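Local coordinates for surface glycan binding protein B (Bacteroides ovatus, PDB 6E57), which binds mixed-linkage beta-glucan and probably holds the polysaccharide at the surface of the gut bacterium for uptake, at residues E361-L375 against K398-Y412. Sequence-based numbering, arbitrary orientation.
Sequences EYHKMQLATGYWTGL and KIQAEAGFLCVGHGY. With BGC (beta-D-glucopyranose), chain E; BGC (beta-D-glucopyranose), chain B; BGC (beta-D-glucopyranose), chain C; BGC (beta-D-glucopyranose), chain D.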
ATOM      1  N   GLU A 361      11.054   3.195  35.927  1.00 46.53           N
ATOM      2  CA  GLU A 361      11.250   1.752  35.808  1.00 47.97           C
ATOM      3  C   GLU A 361      10.526   1.205  34.559  1.00 44.98           C
ATOM      4  O   GLU A 361      11.032   0.299  33.907  1.00 44.75           O
ATOM      5  CB  GLU A 361      10.828   1.092  37.132  1.00 54.80           C
ATOM      6  CG  GLU A 361       9.467   1.548  37.686  1.00 57.83           C
ATOM      7  CD  GLU A 361       9.424   2.681  38.712  1.00 52.97           C
ATOM      8  OE1 GLU A 361       9.765   3.831  38.362  1.00 53.13           O
ATOM      9  OE2 GLU A 361       9.006   2.422  39.854  1.00 56.22           O
ATOM     10  N   TYR A 362       9.356   1.769  34.218  1.00 43.29           N
ATOM     11  CA  TYR A 362       8.570   1.406  33.012  1.00 41.41           C
ATOM     12  C   TYR A 362       7.689   2.594  32.584  1.00 38.45           C
ATOM     13  O   TYR A 362       7.566   3.573  33.315  1.00 38.20           O
ATOM     14  CB  TYR A 362       7.694   0.177  33.277  1.00 41.55           C
ATOM     15  CG  TYR A 362       6.587   0.419  34.271  1.00 41.64           C
ATOM     16  CD1 TYR A 362       6.816   0.284  35.631  1.00 42.80           C
ATOM     17  CD2 TYR A 362       5.321   0.814  33.861  1.00 41.00           C
ATOM     18  CE1 TYR A 362       5.816   0.519  36.561  1.00 42.33           C
ATOM     19  CE2 TYR A 362       4.309   1.054  34.778  1.00 41.40           C
ATOM     20  CZ  TYR A 362       4.559   0.905  36.133  1.00 41.81           C
ATOM     21  OH  TYR A 362       3.583   1.140  37.055  1.00 42.90           O
ATOM     22  N   HIS A 363       7.059   2.486  31.406  1.00 36.52           N
ATOM     23  CA  HIS A 363       6.237   3.572  30.860  1.00 36.95           C
ATOM     24  C   HIS A 363       4.924   3.016  30.290  1.00 37.87           C
ATOM     25  O   HIS A 363       4.932   2.308  29.274  1.00 38.40           O
ATOM     26  CB  HIS A 363       7.021   4.363  29.805  1.00 36.68           C
ATOM     27  CG  HIS A 363       8.481   4.457  30.087  1.00 36.81           C
ATOM     28  ND1 HIS A 363       9.008   5.406  30.933  1.00 37.53           N
ATOM     29  CD2 HIS A 363       9.522   3.717  29.652  1.00 38.00           C
ATOM     30  CE1 HIS A 363      10.312   5.250  31.005  1.00 37.66           C
ATOM     31  NE2 HIS A 363      10.653   4.224  30.228  1.00 38.70           N
ATOM     32  N   LYS A 364       3.808   3.360  30.950  1.00 36.85           N
ATOM     33  CA  LYS A 364       2.461   3.010  30.512  1.00 36.92           C
ATOM     34  C   LYS A 364       1.557   4.248  30.593  1.00 33.91           C
ATOM     35  O   LYS A 364       1.619   4.989  31.572  1.00 32.03           O
ATOM     36  CB  LYS A 364       1.884   1.893  31.385  1.00 38.75           C
ATOM     37  CG  LYS A 364       2.421   0.499  31.100  1.00 43.84           C
ATOM     38  CD  LYS A 364       1.506  -0.604  31.588  1.00 49.65           C
ATOM     39  CE  LYS A 364       2.002  -1.994  31.244  1.00 57.39           C
ATOM     40  NZ  LYS A 364       3.235  -2.348  31.990  1.00 61.84           N
ATOM     41  N   MET A 365       0.716   4.443  29.566  1.00 33.13           N
ATOM     42  CA  MET A 365      -0.288   5.513  29.544  1.00 33.80           C
ATOM     43  C   MET A 365      -1.628   4.963  29.040  1.00 31.70           C
ATOM     44  O   MET A 365      -1.678   3.940  28.357  1.00 33.15           O
ATOM     45  CB  MET A 365       0.146   6.677  28.647  1.00 36.19           C
ATOM     46  CG  MET A 365       0.035   6.387  27.158  1.00 40.35           C
ATOM     47  SD  MET A 365       0.510   7.797  26.122  1.00 46.68           S
ATOM     48  CE  MET A 365      -0.781   8.971  26.532  1.00 46.52           C
ATOM     49  N   GLN A 366      -2.707   5.671  29.390  1.00 29.69           N
ATOM     50  CA  GLN A 366      -4.050   5.411  28.871  1.00 30.00           C
ATOM     51  C   GLN A 366      -4.861   6.712  28.924  1.00 30.46           C
ATOM     52  O   GLN A 366      -4.796   7.451  29.906  1.00 31.04           O
ATOM     53  CB  GLN A 366      -4.740   4.301  29.671  1.00 29.79           C
ATOM     54  CG  GLN A 366      -6.056   3.832  29.056  1.00 29.05           C
ATOM     55  CD  GLN A 366      -6.807   2.830  29.901  1.00 27.05           C
ATOM     56  OE1 GLN A 366      -6.747   2.850  31.127  1.00 25.85           O
ATOM     57  NE2 GLN A 366      -7.546   1.950  29.245  1.00 25.41           N
ATOM     58  N   LEU A 367      -5.605   6.988  27.848  1.00 29.74           N
ATOM     59  CA  LEU A 367      -6.592   8.066  27.831  1.00 29.07           C
ATOM     60  C   LEU A 367      -7.884   7.532  28.452  1.00 29.28           C
ATOM     61  O   LEU A 367      -8.337   6.450  28.094  1.00 27.52           O
ATOM     62  CB  LEU A 367      -6.828   8.535  26.392  1.00 29.97           C
ATOM     63  CG  LEU A 367      -5.841   9.571  25.863  1.00 31.10           C
ATOM     64  CD1 LEU A 367      -4.424   9.026  25.859  1.00 31.66           C
ATOM     65  CD2 LEU A 367      -6.244  10.029  24.470  1.00 32.50           C
ATOM     66  N   ALA A 368      -8.459   8.299  29.383  1.00 28.85           N
ATOM     67  CA  ALA A 368      -9.608   7.846  30.147  1.00 28.80           C
ATOM     68  C   ALA A 368     -10.496   9.029  30.535  1.00 29.82           C
ATOM     69  O   ALA A 368     -10.127  10.191  30.359  1.00 28.37           O
ATOM     70  CB  ALA A 368      -9.143   7.099  31.371  1.00 28.63           C
ATOM     71  N   THR A 369     -11.669   8.693  31.081  1.00 31.12           N
ATOM     72  CA  THR A 369     -12.588   9.655  31.658  1.00 32.09           C
ATOM     73  C   THR A 369     -12.144   9.966  33.090  1.00 32.43           C
ATOM     74  O   THR A 369     -11.176   9.380  33.587  1.00 31.19           O
ATOM     75  CB  THR A 369     -14.025   9.122  31.656  1.00 32.73           C
ATOM     76  OG1 THR A 369     -14.080   8.056  32.604  1.00 33.71           O
ATOM     77  CG2 THR A 369     -14.478   8.638  30.295  1.00 33.44           C
ATOM     78  N   GLY A 370     -12.882  10.869  33.748  1.00 32.36           N
ATOM     79  CA  GLY A 370     -12.671  11.223  35.150  1.00 31.82           C
ATOM     80  C   GLY A 370     -12.933  10.058  36.093  1.00 31.48           C
ATOM     81  O   GLY A 370     -12.447  10.068  37.216  1.00 30.77           O
ATOM     82  N   TYR A 371     -13.711   9.066  35.629  1.00 32.96           N
ATOM     83  CA  TYR A 371     -14.029   7.833  36.378  1.00 33.00           C
ATOM     84  C   TYR A 371     -13.008   6.725  36.062  1.00 33.20           C
ATOM     85  O   TYR A 371     -13.166   5.591  36.521  1.00 33.64           O
ATOM     86  CB  TYR A 371     -15.440   7.336  36.038  1.00 33.32           C
ATOM     87  CG  TYR A 371     -16.597   8.196  36.494  1.00 33.17           C
ATOM     88  CD1 TYR A 371     -16.422   9.501  36.936  1.00 33.72           C
ATOM     89  CD2 TYR A 371     -17.896   7.709  36.437  1.00 32.49           C
ATOM     90  CE1 TYR A 371     -17.493  10.282  37.337  1.00 33.63           C
ATOM     91  CE2 TYR A 371     -18.978   8.481  36.826  1.00 32.42           C
ATOM     92  CZ  TYR A 371     -18.777   9.772  37.281  1.00 33.34           C
ATOM     93  OH  TYR A 371     -19.834  10.544  37.670  1.00 33.92           O
ATOM     94  N   TRP A 372     -11.985   7.060  35.263  1.00 31.96           N
ATOM     95  CA  TRP A 372     -10.886   6.164  34.860  1.00 31.39           C
ATOM     96  C   TRP A 372     -11.376   5.083  33.888  1.00 30.37           C
ATOM     97  O   TRP A 372     -10.733   4.048  33.743  1.00 30.44           O
ATOM     98  CB  TRP A 372     -10.181   5.550  36.078  1.00 31.34           C
ATOM     99  CG  TRP A 372      -9.368   6.529  36.866  1.00 31.62           C
ATOM    100  CD1 TRP A 372      -9.810   7.671  37.469  1.00 32.05           C
ATOM    101  CD2 TRP A 372      -7.963   6.447  37.152  1.00 30.99           C
ATOM    102  NE1 TRP A 372      -8.778   8.303  38.107  1.00 31.40           N
ATOM    103  CE2 TRP A 372      -7.633   7.575  37.932  1.00 30.96           C
ATOM    104  CE3 TRP A 372      -6.955   5.535  36.830  1.00 32.61           C
ATOM    105  CZ2 TRP A 372      -6.339   7.812  38.389  1.00 30.89           C
ATOM    106  CZ3 TRP A 372      -5.675   5.768  37.286  1.00 32.95           C
ATOM    107  CH2 TRP A 372      -5.372   6.897  38.047  1.00 31.50           C
ATOM    108  N   THR A 373     -12.491   5.345  33.201  1.00 30.09           N
ATOM    109  CA  THR A 373     -12.958   4.492  32.120  1.00 30.91           C
ATOM    110  C   THR A 373     -12.101   4.769  30.881  1.00 31.44           C
ATOM    111  O   THR A 373     -12.043   5.901  30.415  1.00 34.55           O
ATOM    112  CB  THR A 373     -14.442   4.728  31.818  1.00 31.22           C
ATOM    113  OG1 THR A 373     -15.155   4.668  33.053  1.00 33.33           O
ATOM    114  CG2 THR A 373     -15.012   3.722  30.841  1.00 30.53           C
ATOM    115  N   GLY A 374     -11.444   3.727  30.367  1.00 30.93           N
ATOM    116  CA  GLY A 374     -10.567   3.835  29.208  1.00 29.49           C
ATOM    117  C   GLY A 374     -11.331   4.197  27.945  1.00 29.76           C
ATOM    118  O   GLY A 374     -12.351   3.580  27.625  1.00 28.94           O
ATOM    119  N   LEU A 375     -10.830   5.218  27.242  1.00 29.52           N
ATOM    120  CA  LEU A 375     -11.332   5.633  25.940  1.00 30.98           C
ATOM    121  C   LEU A 375     -10.648   4.811  24.843  1.00 31.90           C
ATOM    122  O   LEU A 375     -11.130   4.751  23.712  1.00 33.86           O
ATOM    123  CB  LEU A 375     -11.058   7.127  25.759  1.00 31.91           C
ATOM    124  CG  LEU A 375     -11.746   8.035  26.774  1.00 33.10           C
ATOM    125  CD1 LEU A 375     -11.327   9.482  26.577  1.00 34.88           C
ATOM    126  CD2 LEU A 375     -13.256   7.896  26.681  1.00 34.19           C
ATOM    127  N   LYS A 398     -19.597  10.390  27.172  1.00 31.69           N
ATOM    128  CA  LYS A 398     -19.128   9.693  28.355  1.00 32.67           C
ATOM    129  C   LYS A 398     -18.211  10.622  29.161  1.00 31.76           C
ATOM    130  O   LYS A 398     -18.249  10.616  30.388  1.00 31.78           O
ATOM    131  CB  LYS A 398     -18.430   8.392  27.950  1.00 34.22           C
ATOM    132  CG  LYS A 398     -18.069   7.470  29.104  1.00 37.12           C
ATOM    133  CD  LYS A 398     -17.682   6.074  28.664  1.00 41.51           C
ATOM    134  CE  LYS A 398     -18.873   5.248  28.228  1.00 46.30           C
ATOM    135  NZ  LYS A 398     -18.569   3.800  28.266  1.00 51.45           N
ATOM    136  N   ILE A 399     -17.406  11.425  28.459  1.00 30.07           N
ATOM    137  CA  ILE A 399     -16.501  12.388  29.086  1.00 30.13           C
ATOM    138  C   ILE A 399     -17.306  13.388  29.933  1.00 30.37           C
ATOM    139  O   ILE A 399     -16.893  13.730  31.037  1.00 30.36           O
ATOM    140  CB  ILE A 399     -15.625  13.085  28.023  1.00 30.14           C
ATOM    141  CG1 ILE A 399     -14.570  12.129  27.462  1.00 29.32           C
ATOM    142  CG2 ILE A 399     -14.990  14.354  28.578  1.00 30.27           C
ATOM    143  CD1 ILE A 399     -13.837  12.657  26.250  1.00 30.02           C
ATOM    144  N   GLN A 400     -18.447  13.856  29.413  1.00 30.16           N
ATOM    145  CA  GLN A 400     -19.324  14.781  30.143  1.00 30.66           C
ATOM    146  C   GLN A 400     -20.026  14.047  31.295  1.00 30.39           C
ATOM    147  O   GLN A 400     -20.223  14.607  32.364  1.00 29.73           O
ATOM    148  CB  GLN A 400     -20.342  15.425  29.199  1.00 32.11           C
ATOM    149  CG  GLN A 400     -19.712  16.288  28.113  1.00 32.90           C
ATOM    150  CD  GLN A 400     -18.821  17.374  28.665  1.00 32.33           C
ATOM    151  OE1 GLN A 400     -19.251  18.219  29.448  1.00 34.05           O
ATOM    152  NE2 GLN A 400     -17.561  17.357  28.256  1.00 31.98           N
ATOM    153  N   ALA A 401     -20.391  12.784  31.060  1.00 31.02           N
ATOM    154  CA  ALA A 401     -21.082  11.946  32.042  1.00 30.76           C
ATOM    155  C   ALA A 401     -20.142  11.533  33.186  1.00 31.60           C
ATOM    156  O   ALA A 401     -20.611  11.316  34.304  1.00 32.95           O
ATOM    157  CB  ALA A 401     -21.659  10.733  31.354  1.00 29.58           C
ATOM    158  N   GLU A 402     -18.835  11.415  32.901  1.00 31.11           N
ATOM    159  CA  GLU A 402     -17.859  10.831  33.833  1.00 31.71           C
ATOM    160  C   GLU A 402     -16.721  11.820  34.137  1.00 31.66           C
ATOM    161  O   GLU A 402     -15.548  11.453  34.125  1.00 32.58           O
ATOM    162  CB  GLU A 402     -17.310   9.523  33.258  1.00 31.40           C
ATOM    163  CG  GLU A 402     -18.374   8.458  33.037  1.00 32.54           C
ATOM    164  CD  GLU A 402     -17.856   7.059  32.745  1.00 32.94           C
ATOM    165  OE1 GLU A 402     -16.624   6.862  32.772  1.00 31.72           O
ATOM    166  OE2 GLU A 402     -18.689   6.161  32.493  1.00 34.37           O
ATOM    167  N   ALA A 403     -17.082  13.078  34.407  1.00 31.54           N
ATOM    168  CA  ALA A 403     -16.220  14.049  35.091  1.00 31.32           C
ATOM    169  C   ALA A 403     -14.958  14.396  34.282  1.00 31.00           C
ATOM    170  O   ALA A 403     -13.920  14.712  34.860  1.00 30.18           O
ATOM    171  CB  ALA A 403     -15.863  13.517  36.459  1.00 31.42           C
ATOM    172  N   GLY A 404     -15.058  14.365  32.950  1.00 31.22           N
ATOM    173  CA  GLY A 404     -14.037  14.945  32.078  1.00 31.36           C
ATOM    174  C   GLY A 404     -12.998  13.939  31.603  1.00 30.94           C
ATOM    175  O   GLY A 404     -13.218  12.731  31.616  1.00 30.96           O
ATOM    176  N   PHE A 405     -11.852  14.474  31.177  1.00 29.58           N
ATOM    177  CA  PHE A 405     -10.793  13.738  30.508  1.00 29.19           C
ATOM    178  C   PHE A 405      -9.596  13.597  31.453  1.00 29.24           C
ATOM    179  O   PHE A 405      -9.258  14.539  32.167  1.00 29.54           O
ATOM    180  CB  PHE A 405     -10.412  14.475  29.223  1.00 29.18           C
ATOM    181  CG  PHE A 405      -9.198  13.947  28.505  1.00 28.68           C
ATOM    182  CD1 PHE A 405      -9.291  12.842  27.671  1.00 28.86           C
ATOM    183  CD2 PHE A 405      -7.969  14.572  28.642  1.00 28.99           C
ATOM    184  CE1 PHE A 405      -8.174  12.368  27.000  1.00 28.95           C
ATOM    185  CE2 PHE A 405      -6.851  14.093  27.976  1.00 29.47           C
ATOM    186  CZ  PHE A 405      -6.956  12.991  27.157  1.00 29.66           C
ATOM    187  N   LEU A 406      -8.968  12.415  31.442  1.00 27.91           N
ATOM    188  CA  LEU A 406      -7.714  12.169  32.153  1.00 27.32           C
ATOM    189  C   LEU A 406      -6.724  11.462  31.218  1.00 27.87           C
ATOM    190  O   LEU A 406      -7.115  10.648  30.388  1.00 26.79           O
ATOM    191  CB  LEU A 406      -7.973  11.294  33.385  1.00 25.95           C
ATOM    192  CG  LEU A 406      -8.740  11.929  34.544  1.00 24.91           C
ATOM    193  CD1 LEU A 406      -8.866  10.939  35.686  1.00 25.11           C
ATOM    194  CD2 LEU A 406      -8.071  13.197  35.036  1.00 24.38           C
ATOM    195  N   CYS A 407      -5.439  11.792  31.376  1.00 30.09           N
ATOM    196  CA  CYS A 407      -4.348  10.911  30.984  1.00 31.31           C
ATOM    197  C   CYS A 407      -3.778  10.266  32.253  1.00 30.45           C
ATOM    198  O   CYS A 407      -3.396  10.948  33.205  1.00 31.14           O
ATOM    199  CB  CYS A 407      -3.265  11.651  30.212  1.00 33.89           C
ATOM    200  SG  CYS A 407      -3.768  12.090  28.529  1.00 39.08           S
ATOM    201  N   VAL A 408      -3.745   8.934  32.237  1.00 30.44           N
ATOM    202  CA  VAL A 408      -3.463   8.104  33.382  1.00 29.97           C
ATOM    203  C   VAL A 408      -2.259   7.221  33.025  1.00 28.50           C
ATOM    204  O   VAL A 408      -1.958   7.049  31.846  1.00 26.18           O
ATOM    205  CB  VAL A 408      -4.736   7.307  33.725  1.00 30.27           C
ATOM    206  CG1 VAL A 408      -4.454   5.922  34.279  1.00 32.57           C
ATOM    207  CG2 VAL A 408      -5.642   8.092  34.659  1.00 29.94           C
ATOM    208  N   GLY A 409      -1.563   6.696  34.040  1.00 28.53           N
ATOM    209  CA  GLY A 409      -0.438   5.781  33.826  1.00 29.92           C
ATOM    210  C   GLY A 409       0.739   6.081  34.740  1.00 31.38           C
ATOM    211  O   GLY A 409       0.556   6.585  35.855  1.00 30.78           O
ATOM    212  N   HIS A 410       1.950   5.765  34.257  1.00 32.87           N
ATOM    213  CA  HIS A 410       3.186   5.907  35.029  1.00 33.12           C
ATOM    214  C   HIS A 410       4.383   6.168  34.110  1.00 32.59           C
ATOM    215  O   HIS A 410       4.477   5.611  33.029  1.00 33.27           O
ATOM    216  CB  HIS A 410       3.423   4.654  35.882  1.00 33.97           C
ATOM    217  CG  HIS A 410       4.710   4.676  36.634  1.00 34.95           C
ATOM    218  ND1 HIS A 410       4.856   5.355  37.828  1.00 36.30           N
ATOM    219  CD2 HIS A 410       5.908   4.115  36.368  1.00 35.71           C
ATOM    220  CE1 HIS A 410       6.090   5.211  38.266  1.00 35.85           C
ATOM    221  NE2 HIS A 410       6.756   4.453  37.388  1.00 36.93           N
ATOM    222  N   GLY A 411       5.293   7.027  34.577  1.00 33.44           N
ATOM    223  CA  GLY A 411       6.644   7.154  34.035  1.00 33.61           C
ATOM    224  C   GLY A 411       6.700   7.913  32.720  1.00 33.22           C
ATOM    225  O   GLY A 411       7.555   7.622  31.871  1.00 32.62           O
ATOM    226  N   TYR A 412       5.808   8.896  32.551  1.00 31.08           N
ATOM    227  CA  TYR A 412       5.809   9.739  31.359  1.00 31.42           C
ATOM    228  C   TYR A 412       5.295  11.138  31.704  1.00 31.33           C
ATOM    229  O   TYR A 412       4.752  11.367  32.786  1.00 32.20           O
ATOM    230  CB  TYR A 412       4.975   9.111  30.242  1.00 30.87           C
ATOM    231  CG  TYR A 412       3.480   9.211  30.425  1.00 32.14           C
ATOM    232  CD1 TYR A 412       2.789   8.261  31.159  1.00 33.17           C
ATOM    233  CD2 TYR A 412       2.754  10.248  29.860  1.00 31.98           C
ATOM    234  CE1 TYR A 412       1.417   8.340  31.332  1.00 33.37           C
ATOM    235  CE2 TYR A 412       1.381  10.342  30.022  1.00 32.42           C
ATOM    236  CZ  TYR A 412       0.709   9.382  30.759  1.00 33.59           C
ATOM    237  OH  TYR A 412      -0.644   9.452  30.928  1.00 33.93           O
TER
HETATM  238  C2  BGC E   3     -12.152   5.213  39.643  1.00 40.85           C
HETATM  239  C3  BGC E   3     -11.014   4.436  40.281  1.00 39.22           C
HETATM  240  C4  BGC E   3      -9.887   5.395  40.626  1.00 39.90           C
HETATM  241  C5  BGC E   3     -10.424   6.500  41.529  1.00 39.64           C
HETATM  242  C6  BGC E   3      -9.336   7.490  41.913  1.00 39.71           C
HETATM  243  C1  BGC E   3     -12.587   6.355  40.566  1.00 40.60           C
HETATM  244  O2  BGC E   3     -13.231   4.312  39.361  1.00 41.57           O
HETATM  245  O3  BGC E   3     -10.573   3.422  39.380  1.00 39.87           O
HETATM  246  O4  BGC E   3      -8.864   4.707  41.347  1.00 40.43           O
HETATM  247  O5  BGC E   3     -11.481   7.199  40.878  1.00 38.23           O
HETATM  248  O6  BGC E   3      -9.909   8.550  42.682  1.00 40.77           O
HETATM  249  C2  BGC B   1     -21.708   9.460  40.727  1.00 45.87           C
HETATM  250  C3  BGC B   1     -20.397   8.988  41.325  1.00 44.25           C
HETATM  251  C4  BGC B   1     -19.280   9.978  41.044  1.00 43.80           C
HETATM  252  C5  BGC B   1     -19.677  11.425  41.345  1.00 47.52           C
HETATM  253  C6  BGC B   1     -18.665  12.390  40.733  1.00 48.64           C
HETATM  254  C1  BGC B   1     -22.023  10.892  41.141  1.00 48.15           C
HETATM  255  O1  BGC B   1     -23.179  11.345  40.428  1.00 53.12           O
HETATM  256  O2  BGC B   1     -22.744   8.588  41.175  1.00 49.58           O
HETATM  257  O3  BGC B   1     -20.034   7.722  40.767  1.00 41.35           O
HETATM  258  O4  BGC B   1     -18.151   9.626  41.851  1.00 43.34           O
HETATM  259  O5  BGC B   1     -20.950  11.759  40.797  1.00 45.26           O
HETATM  260  O6  BGC B   1     -18.223  13.336  41.711  1.00 54.71           O
HETATM  261  C2  BGC C   2     -15.759   9.576  41.766  1.00 40.97           C
HETATM  262  C3  BGC C   2     -14.538   9.045  41.039  1.00 38.56           C
HETATM  263  C4  BGC C   2     -14.651   7.549  40.805  1.00 39.77           C
HETATM  264  C5  BGC C   2     -15.994   7.182  40.189  1.00 41.12           C
HETATM  265  C6  BGC C   2     -16.081   5.672  40.002  1.00 39.69           C
HETATM  266  C1  BGC C   2     -17.045   9.104  41.096  1.00 41.47           C
HETATM  267  O2  BGC C   2     -15.696  11.006  41.789  1.00 42.82           O
HETATM  268  O3  BGC C   2     -13.375   9.300  41.825  1.00 37.17           O
HETATM  269  O4  BGC C   2     -13.615   7.117  39.912  1.00 41.42           O
HETATM  270  O5  BGC C   2     -17.049   7.674  41.022  1.00 41.60           O
HETATM  271  O6  BGC C   2     -17.424   5.278  39.736  1.00 42.35           O
HETATM  272  C2  BGC D   4      -6.534   4.245  41.432  1.00 40.27           C
HETATM  273  C3  BGC D   4      -5.312   3.771  40.662  1.00 39.30           C
HETATM  274  C4  BGC D   4      -5.599   2.463  39.941  1.00 40.56           C
HETATM  275  C5  BGC D   4      -6.928   2.536  39.180  1.00 39.49           C
HETATM  276  C6  BGC D   4      -7.356   1.204  38.590  1.00 37.90           C
HETATM  277  C1  BGC D   4      -7.766   4.272  40.543  1.00 39.77           C
HETATM  278  O2  BGC D   4      -6.300   5.551  41.963  1.00 40.85           O
HETATM  279  O3  BGC D   4      -4.224   3.578  41.565  1.00 41.69           O
HETATM  280  O4  BGC D   4      -4.521   2.230  39.021  1.00 41.20           O
HETATM  281  O5  BGC D   4      -7.994   2.969  40.021  1.00 39.26           O
HETATM  282  O6  BGC D   4      -8.304   1.478  37.556  1.00 38.02           O
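Trp372 lies between protein and sugar: CG2 of Val408 sits 3.4 Å from the centroid of its six-membered ring, over one face, while glucoses of chains D and E cover the other. A branched side chain suits this backing, because both its methyls meet the indole. Tyr371 is sandwiched likewise, with CA of Glu402 3.6 Å from its ring centroid on one side and the chain C glucose on the other.

Behind these platforms, Glu402 OE1 accepts from Thr373 OG1 at 2.7 Å on its syn lone pair and from Thr369 OG1 at 2.8 Å on its anti one; a carboxylate oxygen can take two hydroxyls at once. Thr369 OG1, between its own N and carbonyl carbon (chi1 69°), in turn accepts from Tyr371 N, an ST turn, as a hydroxyl can both donate and accept. The type I turn from Thr369 to Trp372 follows strand 364-369, which pairs antiparallel with 405-409; Gly409 fits where any CB would strike Lys364 O.

Replacing Trp372 with an alanine would probably leave Val408 without its aromatic lid and two glucoses without their platform. Carbohydrate-aromatic packing thus seems a large part of the grip here, joined by the bond from chain E glucose O2 to Tyr371 O and, beyond, by Lys331.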